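Local coordinates for glycosyl hydrolases family 2, sugar binding domain protein (Bacteroides uniformis str. 3978 T3 ii, PDB 6D1P) that probably hydrolyses O-glycosidic bonds, as a gut bacterial beta-glucuronidase of glycoside hydrolase family 2, at residues Trp384-Pro388 against Met406-Met410; Gly485-Phe491 against Tyr552-Leu556; Val612-Ser618 against Val645-Cys649. The contacts are given in a common frame with arbitrary orientation. Numbering follows the deposited sequence.

Interaction 1 (Trp384-Pro388 against Met406-Met410); sequences WEEIP and MLTNM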
loop_
_atom_site.group_PDB
_atom_site.type_symbol
_atom_site.label_atom_id
_atom_site.label_comp_id
_atom_site.label_asym_id
_atom_site.label_seq_id
_atom_site.Cartn_x
_atom_site.Cartn_y
_atom_site.Cartn_z
ATOM N N TRP A 384 -18.541 -12.705 -28.373
ATOM C CA TRP A 384 -18.692 -13.719 -27.335
ATOM C C TRP A 384 -18.415 -13.008 -26.015
ATOM O O TRP A 384 -17.318 -12.484 -25.809
ATOM C CB TRP A 384 -17.718 -14.885 -27.588
ATOM C CG TRP A 384 -17.409 -15.917 -26.456
ATOM C CD1 TRP A 384 -17.568 -15.748 -25.107
ATOM C CD2 TRP A 384 -16.851 -17.244 -26.620
ATOM N NE1 TRP A 384 -17.163 -16.876 -24.428
ATOM C CE2 TRP A 384 -16.716 -17.807 -25.327
ATOM C CE3 TRP A 384 -16.459 -18.006 -27.727
ATOM C CZ2 TRP A 384 -16.206 -19.100 -25.115
ATOM C CZ3 TRP A 384 -15.940 -19.268 -27.519
ATOM C CH2 TRP A 384 -15.825 -19.814 -26.222
ATOM N N GLU A 385 -19.406 -12.961 -25.135
ATOM C CA GLU A 385 -19.235 -12.349 -23.823
ATOM C C GLU A 385 -19.636 -13.373 -22.768
ATOM O O GLU A 385 -20.673 -14.032 -22.911
ATOM C CB GLU A 385 -20.081 -11.071 -23.705
ATOM C CG GLU A 385 -19.544 -10.041 -22.722
ATOM C CD GLU A 385 -20.463 -8.832 -22.563
ATOM O OE1 GLU A 385 -19.978 -7.761 -22.124
ATOM O OE2 GLU A 385 -21.681 -8.950 -22.866
ATOM N N GLU A 386 -18.812 -13.520 -21.729
ATOM C CA GLU A 386 -18.994 -14.551 -20.705
ATOM C C GLU A 386 -18.991 -13.937 -19.312
ATOM O O GLU A 386 -18.501 -12.818 -19.105
ATOM C CB GLU A 386 -17.892 -15.624 -20.760
ATOM C CG GLU A 386 -16.499 -15.143 -20.353
ATOM C CD GLU A 386 -15.398 -16.079 -20.831
ATOM O OE1 GLU A 386 -15.532 -16.651 -21.955
ATOM O OE2 GLU A 386 -14.388 -16.226 -20.104
ATOM N N ILE A 387 -19.513 -14.701 -18.350
ATOM C CA ILE A 387 -19.436 -14.334 -16.932
ATOM C C ILE A 387 -18.091 -14.739 -16.342
ATOM O O ILE A 387 -17.446 -15.674 -16.841
ATOM C CB ILE A 387 -20.569 -14.964 -16.111
ATOM C CG1 ILE A 387 -20.638 -16.484 -16.330
ATOM C CG2 ILE A 387 -21.875 -14.252 -16.380
ATOM C CD1 ILE A 387 -21.349 -17.210 -15.179
ATOM N N PRO A 388 -17.642 -14.081 -15.259
ATOM C CA PRO A 388 -16.293 -14.357 -14.752
ATOM C C PRO A 388 -16.214 -15.569 -13.829
ATOM O O PRO A 388 -15.478 -15.542 -12.831
ATOM C CB PRO A 388 -15.916 -13.047 -14.030
ATOM C CG PRO A 388 -17.188 -12.373 -13.723
ATOM C CD PRO A 388 -18.274 -12.933 -14.576
ATOM N N MET A 406 -24.804 -12.408 -12.191
ATOM C CA MET A 406 -24.057 -11.747 -13.256
ATOM C C MET A 406 -24.467 -12.284 -14.626
ATOM O O MET A 406 -24.559 -11.519 -15.594
ATOM C CB MET A 406 -22.552 -11.879 -13.009
ATOM C CG MET A 406 -22.103 -11.094 -11.772
ATOM S SD MET A 406 -20.319 -11.014 -11.504
ATOM C CE MET A 406 -19.818 -9.729 -12.648
ATOM N N LEU A 407 -24.756 -13.585 -14.727
ATOM C CA LEU A 407 -25.280 -14.103 -15.988
ATOM C C LEU A 407 -26.571 -13.391 -16.357
ATOM O O LEU A 407 -26.738 -12.923 -17.491
ATOM C CB LEU A 407 -25.502 -15.611 -15.901
ATOM C CG LEU A 407 -26.055 -16.216 -17.186
ATOM C CD1 LEU A 407 -25.136 -15.949 -18.349
ATOM C CD2 LEU A 407 -26.258 -17.708 -16.993
ATOM N N THR A 408 -27.469 -13.251 -15.378
ATOM C CA THR A 408 -28.734 -12.558 -15.590
ATOM C C THR A 408 -28.507 -11.115 -16.021
ATOM O O THR A 408 -29.111 -10.643 -16.995
ATOM C CB THR A 408 -29.566 -12.623 -14.309
ATOM O OG1 THR A 408 -29.847 -13.998 -14.007
ATOM C CG2 THR A 408 -30.859 -11.851 -14.448
ATOM N N ASN A 409 -27.615 -10.406 -15.320
ATOM C CA ASN A 409 -27.358 -9.006 -15.644
ATOM C C ASN A 409 -26.716 -8.870 -17.019
ATOM O O ASN A 409 -27.087 -7.989 -17.801
ATOM C CB ASN A 409 -26.469 -8.362 -14.575
ATOM C CG ASN A 409 -27.211 -8.058 -13.287
ATOM O OD1 ASN A 409 -28.430 -7.986 -13.267
ATOM N ND2 ASN A 409 -26.466 -7.856 -12.204
ATOM N N MET A 410 -25.749 -9.730 -17.331
ATOM C CA MET A 410 -25.068 -9.638 -18.615
ATOM C C MET A 410 -26.042 -9.808 -19.774
ATOM O O MET A 410 -26.018 -9.039 -20.740
ATOM C CB MET A 410 -23.971 -10.689 -18.695
ATOM C CG MET A 410 -23.037 -10.479 -19.850
ATOM S SD MET A 410 -21.888 -11.842 -20.003
ATOM C CE MET A 410 -23.035 -13.190 -20.227
#

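Interaction 2 (Gly485-Phe491 against Tyr552-Leu556); sequences GWYGRRF and YIIRL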
loop_
_atom_site.group_PDB
_atom_site.type_symbol
_atom_site.label_atom_id
_atom_site.label_comp_id
_atom_site.label_asym_id
_atom_site.label_seq_id
_atom_site.Cartn_x
_atom_site.Cartn_y
_atom_site.Cartn_z
ATOM N N GLY A 485 2.300 -25.175 -31.025
ATOM C CA GLY A 485 3.515 -24.395 -31.048
ATOM C C GLY A 485 3.761 -23.528 -29.829
ATOM O O GLY A 485 4.861 -22.967 -29.703
ATOM N N TRP A 486 2.790 -23.389 -28.919
ATOM C CA TRP A 486 2.987 -22.552 -27.742
ATOM C C TRP A 486 3.000 -23.388 -26.468
ATOM O O TRP A 486 4.062 -23.592 -25.891
ATOM C CB TRP A 486 1.964 -21.419 -27.636
ATOM C CG TRP A 486 2.471 -20.473 -26.595
ATOM C CD1 TRP A 486 1.974 -20.269 -25.322
ATOM C CD2 TRP A 486 3.651 -19.668 -26.697
ATOM N NE1 TRP A 486 2.766 -19.344 -24.646
ATOM C CE2 TRP A 486 3.797 -18.967 -25.469
ATOM C CE3 TRP A 486 4.591 -19.457 -27.713
ATOM C CZ2 TRP A 486 4.838 -18.069 -25.245
ATOM C CZ3 TRP A 486 5.624 -18.562 -27.480
ATOM C CH2 TRP A 486 5.744 -17.883 -26.251
ATOM N N TYR A 487 1.853 -23.866 -25.997
ATOM C CA TYR A 487 1.877 -24.733 -24.828
ATOM C C TYR A 487 1.980 -26.208 -25.181
ATOM O O TYR A 487 2.302 -27.016 -24.300
ATOM C CB TYR A 487 0.637 -24.506 -23.964
ATOM C CG TYR A 487 0.530 -23.130 -23.357
ATOM C CD1 TYR A 487 1.525 -22.645 -22.503
ATOM C CD2 TYR A 487 -0.577 -22.320 -23.616
ATOM C CE1 TYR A 487 1.419 -21.386 -21.929
ATOM C CE2 TYR A 487 -0.688 -21.058 -23.048
ATOM C CZ TYR A 487 0.312 -20.606 -22.192
ATOM O OH TYR A 487 0.221 -19.363 -21.628
ATOM N N GLY A 488 1.713 -26.578 -26.435
ATOM C CA GLY A 488 1.861 -27.955 -26.845
ATOM C C GLY A 488 2.275 -28.160 -28.287
ATOM O O GLY A 488 1.763 -27.485 -29.180
ATOM N N ARG A 489 3.212 -29.087 -28.510
ATOM C CA ARG A 489 3.632 -29.535 -29.834
ATOM C C ARG A 489 4.096 -28.370 -30.711
ATOM O O ARG A 489 4.411 -27.285 -30.204
ATOM C CB ARG A 489 2.493 -30.316 -30.502
ATOM C CG ARG A 489 1.811 -31.305 -29.544
ATOM C CD ARG A 489 0.885 -32.283 -30.261
ATOM N NE ARG A 489 1.616 -33.012 -31.287
ATOM C CZ ARG A 489 1.050 -33.568 -32.352
ATOM N NH1 ARG A 489 -0.266 -33.480 -32.526
ATOM N NH2 ARG A 489 1.803 -34.202 -33.249
ATOM N N ARG A 490 4.148 -28.585 -32.020
ATOM C CA ARG A 490 4.667 -27.595 -32.950
ATOM C C ARG A 490 3.509 -26.832 -33.584
ATOM O O ARG A 490 2.369 -27.302 -33.610
ATOM C CB ARG A 490 5.535 -28.276 -34.016
ATOM C CG ARG A 490 6.780 -28.981 -33.439
ATOM C CD ARG A 490 7.618 -29.695 -34.518
ATOM N NE ARG A 490 6.812 -30.616 -35.316
ATOM C CZ ARG A 490 6.681 -30.581 -36.649
ATOM N NH1 ARG A 490 7.332 -29.679 -37.375
ATOM N NH2 ARG A 490 5.900 -31.477 -37.270
ATOM N N PHE A 491 3.794 -25.621 -34.071
ATOM C CA PHE A 491 2.691 -24.902 -34.699
ATOM C C PHE A 491 2.291 -25.552 -36.022
ATOM O O PHE A 491 1.136 -25.419 -36.451
ATOM C CB PHE A 491 3.002 -23.393 -34.847
ATOM C CG PHE A 491 4.134 -23.037 -35.793
ATOM C CD1 PHE A 491 3.988 -23.154 -37.176
ATOM C CD2 PHE A 491 5.305 -22.488 -35.302
ATOM C CE1 PHE A 491 5.023 -22.797 -38.045
ATOM C CE2 PHE A 491 6.343 -22.110 -36.152
ATOM C CZ PHE A 491 6.202 -22.263 -37.528
ATOM N N TYR A 552 9.610 -15.678 -33.944
ATOM C CA TYR A 552 8.915 -16.937 -33.796
ATOM C C TYR A 552 7.415 -16.742 -33.950
ATOM O O TYR A 552 6.764 -17.440 -34.741
ATOM C CB TYR A 552 9.246 -17.591 -32.459
ATOM C CG TYR A 552 8.419 -18.828 -32.280
ATOM C CD1 TYR A 552 8.703 -19.994 -33.001
ATOM C CD2 TYR A 552 7.306 -18.824 -31.449
ATOM C CE1 TYR A 552 7.908 -21.141 -32.858
ATOM C CE2 TYR A 552 6.511 -19.961 -31.306
ATOM C CZ TYR A 552 6.820 -21.117 -32.006
ATOM O OH TYR A 552 6.021 -22.227 -31.854
ATOM N N ILE A 553 6.847 -15.774 -33.234
ATOM C CA ILE A 553 5.391 -15.715 -33.198
ATOM C C ILE A 553 4.826 -15.323 -34.555
ATOM O O ILE A 553 3.692 -15.683 -34.885
ATOM C CB ILE A 553 4.900 -14.773 -32.086
ATOM C CG1 ILE A 553 3.530 -15.250 -31.584
ATOM C CG2 ILE A 553 4.812 -13.332 -32.574
ATOM C CD1 ILE A 553 3.581 -16.574 -30.842
ATOM N N ILE A 554 5.592 -14.584 -35.357
ATOM C CA ILE A 554 5.114 -14.177 -36.675
ATOM C C ILE A 554 4.894 -15.403 -37.558
ATOM O O ILE A 554 3.859 -15.545 -38.219
ATOM C CB ILE A 554 6.114 -13.177 -37.285
ATOM C CG1 ILE A 554 5.788 -11.768 -36.771
ATOM C CG2 ILE A 554 6.139 -13.256 -38.807
ATOM C CD1 ILE A 554 6.944 -10.825 -36.821
ATOM N N ARG A 555 5.852 -16.328 -37.531
ATOM C CA ARG A 555 5.711 -17.592 -38.227
ATOM C C ARG A 555 4.541 -18.400 -37.685
ATOM O O ARG A 555 3.823 -19.051 -38.455
ATOM C CB ARG A 555 7.011 -18.378 -38.105
ATOM C CG ARG A 555 8.153 -17.787 -38.928
ATOM C CD ARG A 555 9.462 -18.431 -38.553
ATOM N NE ARG A 555 10.512 -18.141 -39.519
ATOM C CZ ARG A 555 11.114 -16.960 -39.644
ATOM N NH1 ARG A 555 10.764 -15.937 -38.865
ATOM N NH2 ARG A 555 12.069 -16.797 -40.547
ATOM N N LEU A 556 4.335 -18.380 -36.361
ATOM C CA LEU A 556 3.241 -19.155 -35.779
ATOM C C LEU A 556 1.899 -18.600 -36.213
ATOM O O LEU A 556 0.992 -19.367 -36.567
ATOM C CB LEU A 556 3.338 -19.183 -34.246
ATOM C CG LEU A 556 2.306 -19.994 -33.427
ATOM C CD1 LEU A 556 2.881 -20.357 -32.053
ATOM C CD2 LEU A 556 0.968 -19.259 -33.235
HETATM O O HOH W 1 6.655 -24.672 -33.679
#

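Interaction 3 (Val612-Ser618 against Val645-Cys649); sequences VFQSYWS and VYSNC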
loop_
_atom_site.group_PDB
_atom_site.type_symbol
_atom_site.label_atom_id
_atom_site.label_comp_id
_atom_site.label_asym_id
_atom_site.label_seq_id
_atom_site.Cartn_x
_atom_site.Cartn_y
_atom_site.Cartn_z
ATOM N N VAL A 612 0.937 -9.222 -39.782
ATOM C CA VAL A 612 0.685 -10.575 -40.251
ATOM C C VAL A 612 -0.810 -10.826 -40.316
ATOM O O VAL A 612 -1.337 -11.245 -41.353
ATOM C CB VAL A 612 1.395 -11.599 -39.358
ATOM C CG1 VAL A 612 1.031 -12.989 -39.799
ATOM C CG2 VAL A 612 2.901 -11.372 -39.415
ATOM N N PHE A 613 -1.524 -10.517 -39.227
ATOM C CA PHE A 613 -2.983 -10.658 -39.240
ATOM C C PHE A 613 -3.612 -9.739 -40.273
ATOM O O PHE A 613 -4.536 -10.142 -40.993
ATOM C CB PHE A 613 -3.585 -10.371 -37.856
ATOM C CG PHE A 613 -3.490 -11.539 -36.896
ATOM C CD1 PHE A 613 -4.389 -12.594 -36.973
ATOM C CD2 PHE A 613 -2.490 -11.591 -35.940
ATOM C CE1 PHE A 613 -4.295 -13.671 -36.133
ATOM C CE2 PHE A 613 -2.396 -12.676 -35.066
ATOM C CZ PHE A 613 -3.298 -13.717 -35.166
ATOM N N GLN A 614 -3.141 -8.492 -40.348
ATOM C CA GLN A 614 -3.777 -7.532 -41.240
ATOM C C GLN A 614 -3.634 -7.978 -42.688
ATOM O O GLN A 614 -4.595 -7.912 -43.464
ATOM C CB GLN A 614 -3.182 -6.142 -41.043
ATOM C CG GLN A 614 -3.957 -5.008 -41.724
ATOM C CD GLN A 614 -3.395 -3.629 -41.371
ATOM O OE1 GLN A 614 -2.196 -3.372 -41.536
ATOM N NE2 GLN A 614 -4.260 -2.747 -40.862
ATOM N N SER A 615 -2.459 -8.495 -43.046
ATOM C CA SER A 615 -2.220 -8.920 -44.412
ATOM C C SER A 615 -3.128 -10.075 -44.817
ATOM O O SER A 615 -3.394 -10.242 -46.010
ATOM C CB SER A 615 -0.760 -9.317 -44.586
ATOM O OG SER A 615 -0.479 -10.497 -43.876
ATOM N N TYR A 616 -3.618 -10.861 -43.853
ATOM C CA TYR A 616 -4.503 -11.987 -44.141
ATOM C C TYR A 616 -5.974 -11.621 -44.049
ATOM O O TYR A 616 -6.802 -12.222 -44.737
ATOM C CB TYR A 616 -4.235 -13.136 -43.167
ATOM C CG TYR A 616 -3.176 -14.140 -43.567
ATOM C CD1 TYR A 616 -3.507 -15.255 -44.327
ATOM C CD2 TYR A 616 -1.858 -14.005 -43.145
ATOM C CE1 TYR A 616 -2.551 -16.197 -44.683
ATOM C CE2 TYR A 616 -0.890 -14.945 -43.495
ATOM C CZ TYR A 616 -1.250 -16.045 -44.265
ATOM O OH TYR A 616 -0.318 -17.002 -44.620
ATOM N N TRP A 617 -6.323 -10.643 -43.226
ATOM C CA TRP A 617 -7.718 -10.422 -42.876
ATOM C C TRP A 617 -8.292 -9.136 -43.423
ATOM O O TRP A 617 -9.503 -9.063 -43.656
ATOM C CB TRP A 617 -7.890 -10.414 -41.344
ATOM C CG TRP A 617 -7.793 -11.757 -40.704
ATOM C CD1 TRP A 617 -7.592 -12.964 -41.330
ATOM C CD2 TRP A 617 -7.926 -12.048 -39.307
ATOM N NE1 TRP A 617 -7.585 -13.985 -40.401
ATOM C CE2 TRP A 617 -7.789 -13.451 -39.154
ATOM C CE3 TRP A 617 -8.152 -11.261 -38.169
ATOM C CZ2 TRP A 617 -7.856 -14.077 -37.907
ATOM C CZ3 TRP A 617 -8.219 -11.897 -36.914
ATOM C CH2 TRP A 617 -8.073 -13.285 -36.803
ATOM N N SER A 618 -7.469 -8.111 -43.581
ATOM C CA SER A 618 -7.966 -6.809 -43.994
ATOM C C SER A 618 -8.235 -6.797 -45.493
ATOM O O SER A 618 -7.465 -7.359 -46.278
ATOM C CB SER A 618 -6.956 -5.720 -43.648
ATOM O OG SER A 618 -7.497 -4.453 -43.948
ATOM N N VAL A 645 7.772 -10.182 -46.162
ATOM C CA VAL A 645 6.890 -9.036 -46.308
ATOM C C VAL A 645 5.467 -9.498 -46.074
ATOM O O VAL A 645 5.057 -10.552 -46.573
ATOM C CB VAL A 645 7.025 -8.377 -47.692
ATOM C CG1 VAL A 645 6.034 -7.251 -47.810
ATOM C CG2 VAL A 645 8.439 -7.853 -47.890
ATOM N N TYR A 646 4.712 -8.720 -45.321
ATOM C CA TYR A 646 3.330 -9.074 -45.037
ATOM C C TYR A 646 2.452 -8.051 -45.746
ATOM O O TYR A 646 2.342 -6.896 -45.323
ATOM C CB TYR A 646 3.087 -9.195 -43.523
ATOM C CG TYR A 646 3.706 -10.493 -43.043
ATOM C CD1 TYR A 646 2.975 -11.693 -43.072
ATOM C CD2 TYR A 646 5.051 -10.551 -42.668
ATOM C CE1 TYR A 646 3.555 -12.900 -42.689
ATOM C CE2 TYR A 646 5.638 -11.751 -42.292
ATOM C CZ TYR A 646 4.881 -12.924 -42.317
ATOM O OH TYR A 646 5.463 -14.108 -41.950
ATOM N N SER A 647 1.852 -8.488 -46.852
ATOM C CA SER A 647 0.982 -7.646 -47.649
ATOM C C SER A 647 -0.203 -8.472 -48.130
ATOM O O SER A 647 -0.085 -9.681 -48.339
ATOM C CB SER A 647 1.759 -7.048 -48.838
ATOM O OG SER A 647 0.879 -6.489 -49.800
ATOM N N ASN A 648 -1.354 -7.810 -48.275
ATOM C CA ASN A 648 -2.492 -8.352 -49.000
ATOM C C ASN A 648 -2.539 -7.875 -50.454
ATOM O O ASN A 648 -3.574 -8.035 -51.111
ATOM C CB ASN A 648 -3.801 -7.984 -48.299
ATOM C CG ASN A 648 -3.908 -6.501 -48.024
ATOM O OD1 ASN A 648 -2.990 -5.725 -48.338
ATOM N ND2 ASN A 648 -5.027 -6.093 -47.441
ATOM N N CYS A 649 -1.463 -7.254 -50.949
ATOM C CA CYS A 649 -1.405 -6.860 -52.352
ATOM C C CYS A 649 -1.091 -8.083 -53.215
ATOM O O CYS A 649 -0.266 -8.918 -52.822
ATOM C CB CYS A 649 -0.341 -5.775 -52.575
ATOM S SG CYS A 649 -0.788 -4.090 -52.007
#

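Interaction 1 (Trp384-Pro388 against Met406-Met410)
M406 opens the helical side: its CA-to-CB bond points toward the strand end, and its CE reaches P388 CG at 3.9 Å, while I387 CG2 lies 4.2 Å from M406 CB. L407 is the residue nearest in register, its CA 5.9 Å from that of I387; I387 CG2 comes within 3.4 Å of L407 N and 3.9 Å of L407 CB, so this methyl rests on the helix backbone itself. One turn later, held by the M410 N to M406 O hydrogen bond of 2.8 Å, M410 buries the most area of its segment. Its SD lies 3.6 Å from E386 O, its CE 4.2 Å from I387 CG2, and its CG 3.6 Å from E385 OE2, a carboxylate oxygen that is hydrogen-bonded to H414. The segments thus meet through van der Waals contacts, burying 312 Å²: apolar pairs centre on I387 CG2 and P388 CG, and M410 also lies against two oxygens. Strand 382-386, helix 397-414 and the parallel strand 420-432 form a beta-alpha-beta unit, the repeating element of the family's TIM barrel.

Interaction 2 (Gly485-Phe491 against Tyr552-Leu556)
The F491 ring forms the apolar centre. L556 CA stands 4.1 Å from its centroid and 17° off the ring normal, a CH-pi contact over the face, while F491 CB meets L556 CG at 3.7 Å. F491 CE2 also approaches Y552 CE1 at 3.8 Å; the two ring planes are inclined at 56°. Further out, W486 CE3 lies 4.1 Å from Y552 CE2 and 4.4 Å from I553 CD1, and L556 CD1 comes within 4.0 Å of G485 C. An ideal CB on G485 would sit only 2.9 Å from Y552 OH and 2.6 Å from F491 CB, and phi/psi of 79/-9 also calls for glycine. At the polar edge Y552 OH donates to G485 O at 2.6 Å and accepts from a water 3.1 Å away, which in turn accepts from F491 N at 3.0 Å. One phenol hydroxyl therefore serves two backbone groups six residues apart, fixing both ends of the 485-491 loop to helix 550-564 through polar links beside a hydrophobic interface.

Interaction 3 (Val612-Ser618 against Val645-Cys649)
Two residues of the strand side, Y646 and N648, direct their CA-to-CB bonds toward helix 612-617, whereas that of the intervening S647 points away. Y646, with chi1 in the m well at -75° and chi2 at -88°, presents a ring face to V612: CG2 of V612 lies 3.6 Å from the ring centroid and only 8° off the normal, a well-centred CH-pi contact. S615 OG sits near the plane of the same ring, 3.7 Å from Y646 CD1. The p rotamer of S615 (chi1 69°) turns this hydroxyl back onto its own helix, where it donates to V612 O at 2.8 Å, and S615 CB faces the strand backbone, 3.6 Å from both Y646 C and S647 N. The main chains are accordingly close, with the CA atoms of S615 and N648 4.6 Å apart.

N648 also adopts a p rotamer (chi1 52°). Its CB is 3.2 Å from S615 O, and its amide ND2 donates to S618 O at 3.0 Å with an angle of 154°, just where the chain leaves helical geometry. The other end of this amide, OD1, accepts from M622 N. S647 has chi1 in the t well at 166°, and its OG accepts from C649 N at 2.7 Å, forming an ST turn. Y646 OH bonds to D558 of helix 550-564, which Y616 OH also reaches.

The segment axes approach to 6.8 Å and cross at 40°. This is helix-on-sheet packing at a domain junction, joining a helix assigned to the TIM barrel family region to a strand of the DUF4982 region.

How the interactions relate
Interactions 2 and 3 adjoin, their centres about 19 Å apart. The bridge is I554, which lies between the loop-facing residues of helix 550-564: its CG2 is 3.3 Å from Y646 OH and 3.8 Å from V612 CG2. A salt bridge from R555 to E642 adds a second link to strand 641-647. Helix 550-564 therefore packs against the 485-491 loop and also against the helix-strand junction of interaction 3. Interaction 1 is separate, with centres about 31 Å from interaction 2 and 34 Å from interaction 3, and nearest atoms about 15 and 13 Å away. It is the one near a bound ion: the P388 side chain is about 9 Å from a potassium.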